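Local coordinates for Non-structural protein 5 (Modoc virus, PDB 2WA2) that probably methylates the cap of viral RNA at the guanine N7 and ribose 2'-O positions, with S-adenosylmethionine as methyl donor, at residues 15-20 against 246-251; 35-40 against 223-228; 83-88 against 147-152; 171-176 against 189-194. The protein carries 4 engineered substitutions. One frame throughout, in Å; residues are numbered along the deposited sequence.

Interaction 1 (15-20 against 246-251); sequences PTLGEI and VSRQLL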
loop_
_atom_site.group_PDB
_atom_site.type_symbol
_atom_site.label_atom_id
_atom_site.label_comp_id
_atom_site.label_asym_id
_atom_site.label_seq_id
_atom_site.Cartn_x
_atom_site.Cartn_y
_atom_site.Cartn_z
ATOM N N PRO A 15 -10.297 -2.739 16.107
ATOM C CA PRO A 15 -10.495 -1.295 16.093
ATOM C C PRO A 15 -10.077 -0.633 17.412
ATOM O O PRO A 15 -9.470 0.430 17.372
ATOM C CB PRO A 15 -12.007 -1.141 15.841
ATOM C CG PRO A 15 -12.403 -2.421 15.133
ATOM C CD PRO A 15 -11.567 -3.458 15.847
ATOM N N THR A 16 -10.388 -1.258 18.550
ATOM C CA THR A 16 -9.980 -0.729 19.847
ATOM C C THR A 16 -8.452 -0.547 19.929
ATOM O O THR A 16 -7.986 0.556 20.185
ATOM C CB THR A 16 -10.470 -1.600 21.029
ATOM O OG1 THR A 16 -11.887 -1.487 21.118
ATOM C CG2 THR A 16 -9.864 -1.081 22.361
ATOM N N LEU A 17 -7.700 -1.616 19.674
ATOM C CA LEU A 17 -6.245 -1.594 19.795
ATOM C C LEU A 17 -5.546 -0.614 18.799
ATOM O O LEU A 17 -4.608 0.102 19.164
ATOM C CB LEU A 17 -5.671 -2.990 19.616
ATOM C CG LEU A 17 -5.788 -3.990 20.767
ATOM C CD1 LEU A 17 -5.219 -5.261 20.260
ATOM C CD2 LEU A 17 -5.032 -3.516 22.053
ATOM N N GLY A 18 -5.984 -0.617 17.550
ATOM C CA GLY A 18 -5.399 0.324 16.586
ATOM C C GLY A 18 -5.760 1.748 16.936
ATOM O O GLY A 18 -4.953 2.682 16.740
ATOM N N GLU A 19 -6.966 1.928 17.482
ATOM C CA GLU A 19 -7.404 3.252 17.877
ATOM C C GLU A 19 -6.619 3.758 19.066
ATOM O O GLU A 19 -6.382 4.959 19.171
ATOM C CB GLU A 19 -8.901 3.289 18.217
ATOM C CG GLU A 19 -9.807 3.470 17.005
ATOM C CD GLU A 19 -11.276 3.172 17.325
ATOM O OE1 GLU A 19 -11.705 3.357 18.506
ATOM O OE2 GLU A 19 -11.990 2.731 16.394
ATOM N N ILE A 20 -6.308 2.856 19.999
ATOM C CA ILE A 20 -5.423 3.187 21.129
ATOM C C ILE A 20 -4.048 3.634 20.622
ATOM O O ILE A 20 -3.546 4.710 21.008
ATOM C CB ILE A 20 -5.279 2.009 22.115
ATOM C CG1 ILE A 20 -6.618 1.741 22.819
ATOM C CG2 ILE A 20 -4.145 2.293 23.140
ATOM C CD1 ILE A 20 -6.616 0.369 23.617
ATOM N N VAL A 246 0.063 -6.581 14.608
ATOM C CA VAL A 246 0.746 -5.328 14.313
ATOM C C VAL A 246 0.381 -4.255 15.353
ATOM O O VAL A 246 1.275 -3.564 15.860
ATOM C CB VAL A 246 0.473 -4.834 12.859
ATOM C CG1 VAL A 246 1.108 -3.449 12.607
ATOM C CG2 VAL A 246 1.053 -5.845 11.844
ATOM N N SER A 247 -0.896 -4.117 15.686
ATOM C CA SER A 247 -1.274 -3.162 16.766
ATOM C C SER A 247 -0.509 -3.455 18.062
ATOM O O SER A 247 0.046 -2.553 18.674
ATOM C CB SER A 247 -2.789 -3.136 17.023
ATOM O OG SER A 247 -3.507 -2.764 15.850
ATOM N N ARG A 248 -0.468 -4.724 18.470
ATOM C CA ARG A 248 0.212 -5.077 19.722
ATOM C C ARG A 248 1.721 -4.822 19.616
ATOM O O ARG A 248 2.322 -4.303 20.536
ATOM C CB ARG A 248 -0.146 -6.516 20.146
ATOM C CG ARG A 248 -1.635 -6.617 20.517
ATOM C CD ARG A 248 -1.928 -7.629 21.653
ATOM N NE ARG A 248 -3.363 -7.875 21.832
ATOM C CZ ARG A 248 -4.116 -7.379 22.822
ATOM N NH1 ARG A 248 -3.599 -6.594 23.768
ATOM N NH2 ARG A 248 -5.409 -7.673 22.861
ATOM N N GLN A 249 2.319 -5.119 18.467
ATOM C CA GLN A 249 3.726 -4.817 18.245
ATOM C C GLN A 249 4.043 -3.321 18.331
ATOM O O GLN A 249 5.007 -2.929 18.984
ATOM C CB GLN A 249 4.157 -5.360 16.889
ATOM C CG GLN A 249 5.585 -5.045 16.524
ATOM C CD GLN A 249 5.797 -5.149 15.022
ATOM O OE1 GLN A 249 5.067 -4.538 14.226
ATOM N NE2 GLN A 249 6.774 -5.928 14.629
ATOM N N LEU A 250 3.250 -2.505 17.632
ATOM C CA LEU A 250 3.470 -1.060 17.603
ATOM C C LEU A 250 3.232 -0.427 18.973
ATOM O O LEU A 250 3.919 0.502 19.326
ATOM C CB LEU A 250 2.595 -0.386 16.537
ATOM C CG LEU A 250 2.877 -0.812 15.084
ATOM C CD1 LEU A 250 1.992 -0.006 14.174
ATOM C CD2 LEU A 250 4.384 -0.607 14.755
ATOM N N LEU A 251 2.269 -0.942 19.731
ATOM C CA LEU A 251 2.036 -0.468 21.116
ATOM C C LEU A 251 3.180 -0.813 22.055
ATOM O O LEU A 251 3.628 0.048 22.802
ATOM C CB LEU A 251 0.734 -1.026 21.684
ATOM C CG LEU A 251 -0.522 -0.462 21.022
ATOM C CD1 LEU A 251 -1.755 -1.278 21.440
ATOM C CD2 LEU A 251 -0.690 1.004 21.404
#
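L17 meets three residues of the opposing helix, S247, R248 and L251, and the contact is entirely one of van der Waals packing, without a hydrogen bond across it. The apolar part is built from branched tips. CD2 of L17 meets CD1 of L251 at 4.0 Å, the two side chains crossing at about a right angle, and the same L251 methyl rests near the backbone oxygen of L17. The other branch of L251, CD2, reaches CG2 of I20 at 4.1 Å, so the leucine touches residues three apart, nearly one turn, on the partner helix. Leucine suits this place because its two methyls can touch neighbours in different directions.

The second kind of contact sets a methyl against a flat cation. CD1 of L17 lies over one face of the R248 guanidinium, 3.5 Å from CZ and offset toward the rim. The arginine bends at chi2 (-146°), which swings CD away from full extension. CG and NE of R248 also border L17 CD1. Leucine thus receives the aliphatic and flat parts of R248 at the solvent-facing side.

Small residues bring the backbones together. CA of G18 and CA of S247 are 5.4 Å apart, and CB of S247 touches CB of L17 at 3.9 Å. S247 OG lies over the G18 backbone, 3.7 Å from G18 N and too far for a hydrogen bond; its partner is H227 NE2.

The segment axes approach to 9.0 Å at 28°, a nearly parallel helix pair in which helix 14-27 packs on C-terminal helix 239-254 beside the Rossmann-like methyltransferase core.

Interaction 2 (35-40 against 223-228); sequences AYRRRF and RNSTHE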
loop_
_atom_site.group_PDB
_atom_site.type_symbol
_atom_site.label_atom_id
_atom_site.label_comp_id
_atom_site.label_asym_id
_atom_site.label_seq_id
_atom_site.Cartn_x
_atom_site.Cartn_y
_atom_site.Cartn_z
ATOM N N ALA A 35 11.872 9.626 17.619
ATOM C CA ALA A 35 12.488 8.448 18.236
ATOM C C ALA A 35 11.585 7.217 18.069
ATOM O O ALA A 35 12.057 6.138 17.747
ATOM C CB ALA A 35 12.738 8.698 19.717
ATOM N N TYR A 36 10.282 7.378 18.305
ATOM C CA TYR A 36 9.375 6.230 18.254
ATOM C C TYR A 36 9.313 5.597 16.852
ATOM O O TYR A 36 9.318 4.360 16.688
ATOM C CB TYR A 36 7.951 6.620 18.697
ATOM C CG TYR A 36 6.935 5.522 18.397
ATOM C CD1 TYR A 36 7.032 4.295 19.008
ATOM C CD2 TYR A 36 5.881 5.735 17.507
ATOM C CE1 TYR A 36 6.125 3.286 18.737
ATOM C CE2 TYR A 36 4.951 4.741 17.233
ATOM C CZ TYR A 36 5.087 3.514 17.855
ATOM O OH TYR A 36 4.216 2.496 17.642
ATOM N N ARG A 37 9.247 6.456 15.844
ATOM C CA ARG A 37 8.900 6.001 14.515
ATOM C C ARG A 37 9.925 5.067 13.883
ATOM O O ARG A 37 9.546 4.259 13.063
ATOM C CB ARG A 37 8.588 7.181 13.598
ATOM C CG ARG A 37 9.816 7.830 13.025
ATOM C CD ARG A 37 9.534 9.237 12.690
ATOM N NE ARG A 37 9.184 9.439 11.302
ATOM C CZ ARG A 37 9.933 10.130 10.447
ATOM N NH1 ARG A 37 11.100 10.656 10.833
ATOM N NH2 ARG A 37 9.526 10.291 9.203
ATOM N N ARG A 38 11.203 5.213 14.256
ATOM C CA ARG A 38 12.308 4.373 13.758
ATOM C C ARG A 38 12.700 3.201 14.664
ATOM O O ARG A 38 13.558 2.408 14.286
ATOM C CB ARG A 38 13.571 5.231 13.530
ATOM C CG ARG A 38 13.935 6.075 14.752
ATOM C CD ARG A 38 15.436 6.286 14.978
ATOM N NE ARG A 38 15.661 6.535 16.412
ATOM C CZ ARG A 38 15.975 7.721 16.950
ATOM N NH1 ARG A 38 16.156 8.790 16.173
ATOM N NH2 ARG A 38 16.130 7.840 18.272
ATOM N N ARG A 39 12.100 3.099 15.847
ATOM C CA ARG A 39 12.462 2.072 16.831
ATOM C C ARG A 39 12.250 0.654 16.290
ATOM O O ARG A 39 11.122 0.241 16.024
ATOM C CB ARG A 39 11.678 2.292 18.131
ATOM C CG ARG A 39 12.321 1.726 19.397
ATOM C CD ARG A 39 11.542 2.194 20.648
ATOM N NE ARG A 39 11.764 3.622 20.932
ATOM C CZ ARG A 39 10.890 4.429 21.544
ATOM N NH1 ARG A 39 9.706 3.969 21.956
ATOM N NH2 ARG A 39 11.197 5.714 21.743
ATOM N N PHE A 40 13.356 -0.074 16.121
ATOM C CA PHE A 40 13.365 -1.451 15.579
ATOM C C PHE A 40 12.887 -1.596 14.129
ATOM O O PHE A 40 12.507 -2.697 13.705
ATOM C CB PHE A 40 12.527 -2.396 16.435
ATOM C CG PHE A 40 13.062 -2.629 17.807
ATOM C CD1 PHE A 40 14.080 -3.556 18.020
ATOM C CD2 PHE A 40 12.519 -1.953 18.896
ATOM C CE1 PHE A 40 14.564 -3.797 19.311
ATOM C CE2 PHE A 40 12.992 -2.177 20.193
ATOM C CZ PHE A 40 14.025 -3.099 20.393
ATOM N N ARG A 223 7.513 2.475 8.969
ATOM C CA ARG A 223 7.806 3.162 10.233
ATOM C C ARG A 223 6.719 2.905 11.275
ATOM O O ARG A 223 5.567 2.606 10.943
ATOM C CB ARG A 223 7.965 4.658 10.010
ATOM C CG ARG A 223 9.158 5.050 9.136
ATOM C CD ARG A 223 9.348 6.551 9.291
ATOM N NE ARG A 223 10.355 7.099 8.394
ATOM C CZ ARG A 223 10.081 7.894 7.361
ATOM N NH1 ARG A 223 8.829 8.244 7.088
ATOM N NH2 ARG A 223 11.073 8.342 6.599
ATOM N N ASN A 224 7.072 3.044 12.544
ATOM C CA ASN A 224 6.102 2.734 13.591
ATOM C C ASN A 224 4.982 3.769 13.652
ATOM O O ASN A 224 3.934 3.509 14.229
ATOM C CB ASN A 224 6.768 2.635 14.956
ATOM C CG ASN A 224 7.807 1.504 15.042
ATOM O OD1 ASN A 224 7.626 0.419 14.485
ATOM N ND2 ASN A 224 8.901 1.772 15.758
ATOM N N SER A 225 5.215 4.926 13.025
ATOM C CA SER A 225 4.219 6.011 12.961
ATOM C C SER A 225 3.123 5.799 11.909
ATOM O O SER A 225 2.259 6.667 11.718
ATOM C CB SER A 225 4.961 7.328 12.667
ATOM O OG SER A 225 5.847 7.091 11.585
ATOM N N THR A 226 3.165 4.658 11.200
ATOM C CA THR A 226 2.052 4.299 10.325
ATOM C C THR A 226 1.668 2.842 10.584
ATOM O O THR A 226 2.549 2.025 10.781
ATOM C CB THR A 226 2.397 4.480 8.821
ATOM O OG1 THR A 226 1.324 3.969 8.034
ATOM C CG2 THR A 226 3.719 3.759 8.429
ATOM N N HIS A 227 0.367 2.560 10.571
ATOM C CA HIS A 227 -0.148 1.204 10.729
ATOM C C HIS A 227 -0.378 0.587 9.345
ATOM O O HIS A 227 -1.051 -0.442 9.248
ATOM C CB HIS A 227 -1.461 1.266 11.494
ATOM C CG HIS A 227 -1.766 0.043 12.312
ATOM N ND1 HIS A 227 -1.933 -1.209 11.755
ATOM C CD2 HIS A 227 -1.997 -0.096 13.641
ATOM C CE1 HIS A 227 -2.235 -2.075 12.714
ATOM N NE2 HIS A 227 -2.289 -1.420 13.865
ATOM N N GLU A 228 0.199 1.193 8.286
ATOM C CA GLU A 228 -0.008 0.694 6.890
ATOM C C GLU A 228 0.314 -0.789 6.771
ATOM O O GLU A 228 1.306 -1.286 7.311
ATOM C CB GLU A 228 0.812 1.471 5.838
ATOM C CG GLU A 228 2.319 1.208 5.975
ATOM C CD GLU A 228 3.184 2.189 5.203
ATOM O OE1 GLU A 228 2.633 3.179 4.689
ATOM O OE2 GLU A 228 4.418 1.969 5.129
#
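The side-chain amide of N224 gives both N-H bonds to backbone carbonyls: ND2 donates to R39 O at 2.7 Å, in the carbonyl plane on a lone pair, and to Y36 O at 2.8 Å, almost straight (170°). Both acceptors lie close to the amide plane, which fixes its rotation; Y36 O also accepts from R39 N. N224 CG is anti to the carbonyl carbon (chi1 -62°), from where the amide reaches both carbonyls. The backbone adds N224 N to R37 O at 2.8 Å. Asparagine suits the place because OD1 can still accept from R253.

Farther out, CB of N224 makes a CH-pi contact over one face of the Y36 ring, 3.8 Å from the centroid, while the tyrosine hydroxyl bonds L250 O. R37 and R223 run side by side, R37 NH2 over the centre of the R223 guanidinium, 3.0 Å from its NH1. Two donors of like charge should cost energy unless other groups offset it.

Residues 223-226 form a type I beta turn whose last residue, T226, opens an ST turn, OG1 accepting from E228 N; the turn docks through its asparagine on backbone carbonyls where helix 30-38 gives way to loop.

Interaction 3 (83-88 against 147-152); sequences KGTVVD and FQADTV. Engineered in segment 83-88: T85 (natural residue Ser).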
loop_
_atom_site.group_PDB
_atom_site.type_symbol
_atom_site.label_atom_id
_atom_site.label_comp_id
_atom_site.label_asym_id
_atom_site.label_seq_id
_atom_site.Cartn_x
_atom_site.Cartn_y
_atom_site.Cartn_z
ATOM N N LYS A 83 4.285 -8.994 -13.237
ATOM C CA LYS A 83 4.285 -9.607 -14.578
ATOM C C LYS A 83 3.367 -8.942 -15.590
ATOM O O LYS A 83 2.344 -8.333 -15.232
ATOM C CB LYS A 83 3.927 -11.105 -14.485
ATOM C CG LYS A 83 2.493 -11.358 -14.101
ATOM C CD LYS A 83 2.092 -12.809 -14.291
ATOM C CE LYS A 83 0.884 -13.144 -13.454
ATOM N NZ LYS A 83 -0.375 -12.488 -13.949
ATOM N N GLY A 84 3.730 -9.093 -16.872
ATOM C CA GLY A 84 2.880 -8.617 -17.968
ATOM C C GLY A 84 2.657 -7.119 -17.905
ATOM O O GLY A 84 3.608 -6.365 -17.724
ATOM N N THR A 85 1.398 -6.720 -18.097
ATOM C CA THR A 85 0.933 -5.345 -17.956
ATOM C C THR A 85 0.704 -5.018 -16.454
ATOM O O THR A 85 -0.208 -5.552 -15.803
ATOM C CB THR A 85 -0.336 -5.114 -18.776
ATOM O OG1 THR A 85 -0.050 -5.415 -20.154
ATOM C CG2 THR A 85 -0.845 -3.625 -18.640
ATOM N N VAL A 86 1.556 -4.140 -15.942
ATOM C CA VAL A 86 1.477 -3.702 -14.558
ATOM C C VAL A 86 0.842 -2.321 -14.554
ATOM O O VAL A 86 1.271 -1.426 -15.312
ATOM C CB VAL A 86 2.883 -3.621 -13.907
ATOM C CG1 VAL A 86 2.801 -3.117 -12.431
ATOM C CG2 VAL A 86 3.586 -4.973 -13.930
ATOM N N VAL A 87 -0.187 -2.151 -13.734
ATOM C CA VAL A 87 -0.687 -0.801 -13.446
ATOM C C VAL A 87 -0.160 -0.338 -12.098
ATOM O O VAL A 87 -0.045 -1.127 -11.153
ATOM C CB VAL A 87 -2.238 -0.633 -13.537
ATOM C CG1 VAL A 87 -2.692 -0.669 -14.977
ATOM C CG2 VAL A 87 -3.005 -1.644 -12.682
ATOM N N ASP A 88 0.228 0.930 -12.042
ATOM C CA ASP A 88 0.690 1.510 -10.801
ATOM C C ASP A 88 -0.220 2.698 -10.521
ATOM O O ASP A 88 -0.067 3.778 -11.103
ATOM C CB ASP A 88 2.169 1.890 -10.893
ATOM C CG ASP A 88 2.731 2.417 -9.569
ATOM O OD1 ASP A 88 2.026 2.326 -8.541
ATOM O OD2 ASP A 88 3.847 2.973 -9.568
ATOM N N PHE A 147 -8.826 -1.312 -16.880
ATOM C CA PHE A 147 -8.528 -1.952 -18.145
ATOM C C PHE A 147 -7.640 -3.146 -17.903
ATOM O O PHE A 147 -7.314 -3.449 -16.742
ATOM C CB PHE A 147 -7.856 -0.970 -19.110
ATOM C CG PHE A 147 -6.609 -0.349 -18.569
ATOM C CD1 PHE A 147 -5.432 -1.083 -18.478
ATOM C CD2 PHE A 147 -6.609 0.973 -18.151
ATOM C CE1 PHE A 147 -4.293 -0.522 -17.986
ATOM C CE2 PHE A 147 -5.456 1.544 -17.648
ATOM C CZ PHE A 147 -4.298 0.796 -17.563
ATOM N N GLN A 148 -7.240 -3.808 -18.998
ATOM C CA GLN A 148 -6.415 -5.022 -18.956
ATOM C C GLN A 148 -5.078 -4.858 -18.231
ATOM O O GLN A 148 -4.241 -4.022 -18.592
ATOM C CB GLN A 148 -6.194 -5.581 -20.375
ATOM C CG GLN A 148 -5.924 -7.098 -20.461
ATOM C CD GLN A 148 -4.550 -7.505 -19.925
ATOM O OE1 GLN A 148 -3.520 -6.924 -20.299
ATOM N NE2 GLN A 148 -4.534 -8.511 -19.033
ATOM N N ALA A 149 -4.878 -5.682 -17.209
ATOM C CA ALA A 149 -3.628 -5.686 -16.459
ATOM C C ALA A 149 -3.458 -7.022 -15.799
ATOM O O ALA A 149 -4.422 -7.579 -15.274
ATOM C CB ALA A 149 -3.597 -4.564 -15.368
ATOM N N ASP A 150 -2.213 -7.490 -15.795
ATOM C CA ASP A 150 -1.837 -8.742 -15.150
ATOM C C ASP A 150 -1.417 -8.563 -13.695
ATOM O O ASP A 150 -1.428 -9.545 -12.918
ATOM C CB ASP A 150 -0.719 -9.376 -15.941
ATOM C CG ASP A 150 -1.101 -9.549 -17.398
ATOM O OD1 ASP A 150 -1.931 -10.431 -17.653
ATOM O OD2 ASP A 150 -0.625 -8.763 -18.245
ATOM N N THR A 151 -1.051 -7.320 -13.331
ATOM C CA THR A 151 -0.621 -6.980 -11.977
ATOM C C THR A 151 -1.195 -5.603 -11.629
ATOM O O THR A 151 -1.015 -4.648 -12.380
ATOM C CB THR A 151 0.906 -6.866 -11.862
ATOM O OG1 THR A 151 1.551 -7.979 -12.500
ATOM C CG2 THR A 151 1.321 -6.769 -10.418
ATOM N N VAL A 152 -1.887 -5.517 -10.497
ATOM C CA VAL A 152 -2.436 -4.229 -10.047
ATOM C C VAL A 152 -1.704 -3.765 -8.791
ATOM O O VAL A 152 -1.782 -4.415 -7.748
ATOM C CB VAL A 152 -3.933 -4.336 -9.805
ATOM C CG1 VAL A 152 -4.483 -3.031 -9.184
ATOM C CG2 VAL A 152 -4.640 -4.736 -11.087
#
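T85 O is gripped by two successive backbone amides, D150 N at 2.8 Å and T151 N at 3.2 Å, the second tilted from the carbonyl plane. T85 N donates to D150 OD2 at 2.9 Å, on the anti lone pair of that oxygen. T85 itself is engineered, serine being the natural residue, but these bonds use only its main chain. G84, with positive phi, passes close to D150 OD2, its CA 3.5 Å from that oxygen, a place that suits a residue without a side chain.

Before the glycine, K83 O accepts at 2.9 Å from T151 OG1, which its position anti to the carbonyl carbon (chi1 -47°) places for this bond, in the K83 carbonyl plane on a lone pair. K83 NZ adds a weak bond to D150 O. T151 N to T85 O and V87 N to T151 O (3.0 Å) together flank V86 in parallel pairing with T151; V87 then pairs with V152. Beta-branched residues suit such strands: V86 CG2 lies against T151 CB at 3.9 Å. On the other face, V87 CG2 meets V152 CG2; the approach of V87 CG1 to F147 is doubtful in detail, since V87 has two conformers.

Outward, V86 bonds through its backbone to E108 and K110 of strand 106-112, so strand 86-89 lies between that strand and 151-154, while W180 of helix 163-183 packs on V87 and meets the F147 ring edge-to-face.

Interaction 4 (171-176 against 189-194); sequences LTVLNV and FCVKVL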
loop_
_atom_site.group_PDB
_atom_site.type_symbol
_atom_site.label_atom_id
_atom_site.label_comp_id
_atom_site.label_asym_id
_atom_site.label_seq_id
_atom_site.Cartn_x
_atom_site.Cartn_y
_atom_site.Cartn_z
ATOM N N LEU A 171 -11.147 2.866 2.539
ATOM C CA LEU A 171 -12.343 2.275 1.934
ATOM C C LEU A 171 -12.497 2.653 0.484
ATOM O O LEU A 171 -12.834 1.805 -0.348
ATOM C CB LEU A 171 -13.591 2.638 2.728
ATOM C CG LEU A 171 -13.803 1.933 4.060
ATOM C CD1 LEU A 171 -15.151 2.330 4.588
ATOM C CD2 LEU A 171 -13.673 0.353 3.951
ATOM N N THR A 172 -12.260 3.929 0.173
ATOM C CA THR A 172 -12.315 4.381 -1.200
ATOM C C THR A 172 -11.341 3.642 -2.100
ATOM O O THR A 172 -11.713 3.212 -3.178
ATOM C CB THR A 172 -12.071 5.914 -1.289
ATOM O OG1 THR A 172 -13.157 6.569 -0.631
ATOM C CG2 THR A 172 -12.020 6.372 -2.744
ATOM N N VAL A 173 -10.095 3.508 -1.658
ATOM C CA VAL A 173 -9.079 2.737 -2.408
ATOM C C VAL A 173 -9.514 1.280 -2.621
ATOM O O VAL A 173 -9.459 0.770 -3.741
ATOM C CB VAL A 173 -7.707 2.792 -1.719
ATOM C CG1 VAL A 173 -6.696 1.831 -2.347
ATOM C CG2 VAL A 173 -7.157 4.226 -1.751
ATOM N N LEU A 174 -9.931 0.618 -1.546
ATOM C CA LEU A 174 -10.359 -0.781 -1.646
ATOM C C LEU A 174 -11.530 -0.970 -2.633
ATOM O O LEU A 174 -11.515 -1.911 -3.429
ATOM C CB LEU A 174 -10.706 -1.334 -0.267
ATOM C CG LEU A 174 -9.480 -1.415 0.684
ATOM C CD1 LEU A 174 -9.865 -2.050 2.006
ATOM C CD2 LEU A 174 -8.247 -2.154 0.047
ATOM N N ASN A 175 -12.522 -0.083 -2.568
ATOM C CA ASN A 175 -13.634 -0.110 -3.521
ATOM C C ASN A 175 -13.149 0.043 -4.987
ATOM O O ASN A 175 -13.591 -0.683 -5.892
ATOM C CB ASN A 175 -14.706 0.921 -3.137
ATOM C CG ASN A 175 -15.925 0.832 -4.012
ATOM O OD1 ASN A 175 -16.199 1.744 -4.788
ATOM N ND2 ASN A 175 -16.643 -0.304 -3.947
ATOM N N VAL A 176 -12.211 0.955 -5.212
ATOM C CA VAL A 176 -11.635 1.148 -6.546
ATOM C C VAL A 176 -10.868 -0.108 -6.997
ATOM O O VAL A 176 -11.079 -0.644 -8.105
ATOM C CB VAL A 176 -10.724 2.393 -6.572
ATOM C CG1 VAL A 176 -9.955 2.472 -7.878
ATOM C CG2 VAL A 176 -11.570 3.651 -6.314
ATOM N N PHE A 189 -1.728 -8.642 -7.271
ATOM C CA PHE A 189 -2.020 -7.307 -6.724
ATOM C C PHE A 189 -1.217 -7.004 -5.458
ATOM O O PHE A 189 -0.776 -7.914 -4.719
ATOM C CB PHE A 189 -3.546 -7.104 -6.520
ATOM C CG PHE A 189 -4.201 -8.172 -5.672
ATOM C CD1 PHE A 189 -4.123 -8.127 -4.263
ATOM C CD2 PHE A 189 -4.877 -9.236 -6.273
ATOM C CE1 PHE A 189 -4.734 -9.139 -3.496
ATOM C CE2 PHE A 189 -5.489 -10.237 -5.495
ATOM C CZ PHE A 189 -5.395 -10.180 -4.108
ATOM N N CYS A 190 -0.991 -5.717 -5.213
ATOM C CA CYS A 190 -0.324 -5.304 -3.991
ATOM C C CYS A 190 -0.844 -3.908 -3.757
ATOM O O CYS A 190 -0.550 -3.013 -4.532
ATOM C CB CYS A 190 1.200 -5.322 -4.154
ATOM S SG CYS A 190 2.099 -4.673 -2.784
ATOM N N VAL A 191 -1.620 -3.765 -2.683
ATOM C CA VAL A 191 -2.433 -2.576 -2.428
ATOM C C VAL A 191 -2.158 -2.071 -0.996
ATOM O O VAL A 191 -2.359 -2.811 -0.024
ATOM C CB VAL A 191 -3.943 -2.881 -2.584
ATOM C CG1 VAL A 191 -4.749 -1.633 -2.281
ATOM C CG2 VAL A 191 -4.254 -3.417 -4.059
ATOM N N LYS A 192 -1.728 -0.812 -0.877
ATOM C CA LYS A 192 -1.632 -0.178 0.445
ATOM C C LYS A 192 -2.982 -0.093 1.174
ATOM O O LYS A 192 -3.998 0.328 0.595
ATOM C CB LYS A 192 -1.005 1.210 0.336
ATOM C CG LYS A 192 -0.655 1.822 1.704
ATOM C CD LYS A 192 0.055 3.188 1.553
ATOM C CE LYS A 192 0.064 3.892 2.887
ATOM N NZ LYS A 192 1.013 5.067 2.874
ATOM N N VAL A 193 -2.975 -0.483 2.454
ATOM C CA VAL A 193 -4.140 -0.339 3.322
ATOM C C VAL A 193 -3.696 0.567 4.467
ATOM O O VAL A 193 -3.062 0.126 5.413
ATOM C CB VAL A 193 -4.670 -1.707 3.847
ATOM C CG1 VAL A 193 -5.967 -1.527 4.650
ATOM C CG2 VAL A 193 -4.916 -2.691 2.670
ATOM N N LEU A 194 -4.000 1.858 4.346
ATOM C CA LEU A 194 -3.448 2.854 5.277
ATOM C C LEU A 194 -3.909 2.604 6.705
ATOM O O LEU A 194 -3.116 2.660 7.629
ATOM C CB LEU A 194 -3.933 4.251 4.853
ATOM C CG LEU A 194 -3.560 5.385 5.817
ATOM C CD1 LEU A 194 -2.046 5.522 5.876
ATOM C CD2 LEU A 194 -4.269 6.671 5.317
#
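V191 offers one methyl, CG1, to two bumps of the helix at once: V173 CG1 at 4.0 Å and L174 CD2 at 4.2 Å. The two valines point past one another from opposing backbones, methyl beside methyl. With CG1 anti to N (chi1 171°), V173 presents that methyl to V191.

L174 provides the longer projection. Its CB does not face the strand, but the leucine chain brings CD2 back toward it, where the methyl settles between V191 CG1 and V193 CG2, the latter 4.3 Å away. These valines are two residues apart on the strand, and the shallow dip between them receives the leucine tip. V173 CG1 also comes within 4.3 Å of K192 O, so the helix touches main chain as well as side chains. Short beta-branched valines suit the strand, while the longer leucine can still bring a methyl back to it. The contact is small, 141 Å² in all, and continues into its neighbours: I177 packs on V191, T170 on V193, and L205 and M208 of helix 199-212 on L174.

K192 carries its side chain away from the helix to bond with G157 and E228. Helix segment and strand run nearly antiparallel, at 160° with axes 9.0 Å apart, as expected where helix 163-183 returns the chain from strand 151-154 to strand 188-193: the beta-alpha-beta crossover of the Rossmann-like methyltransferase fold.

Overall arrangement
Interactions 1 and 2 form one patch on the side of the core where the N-terminal and C-terminal helices pack: Y36 OH bonds L250 O (2.6 Å) and H227 NE2 bonds S247 OG (2.7 Å). Interaction 3 lies on the far side of the chain's centre, about 33 Å from interaction 1 between centres. Interaction 4 joins the two regions. Its strand neighbours 151-154, with C190 N and V152 O 3.0 Å apart, and its K192 NZ forms a salt bridge with E228 OE1 (3.1 Å) of interaction 2. The K192 side chain is about 6 Å from bound S-adenosylmethionine; with K70, D155 and E228 it is consistent with the K-D-K-E motif of flaviviral 2'-O-methyltransferases.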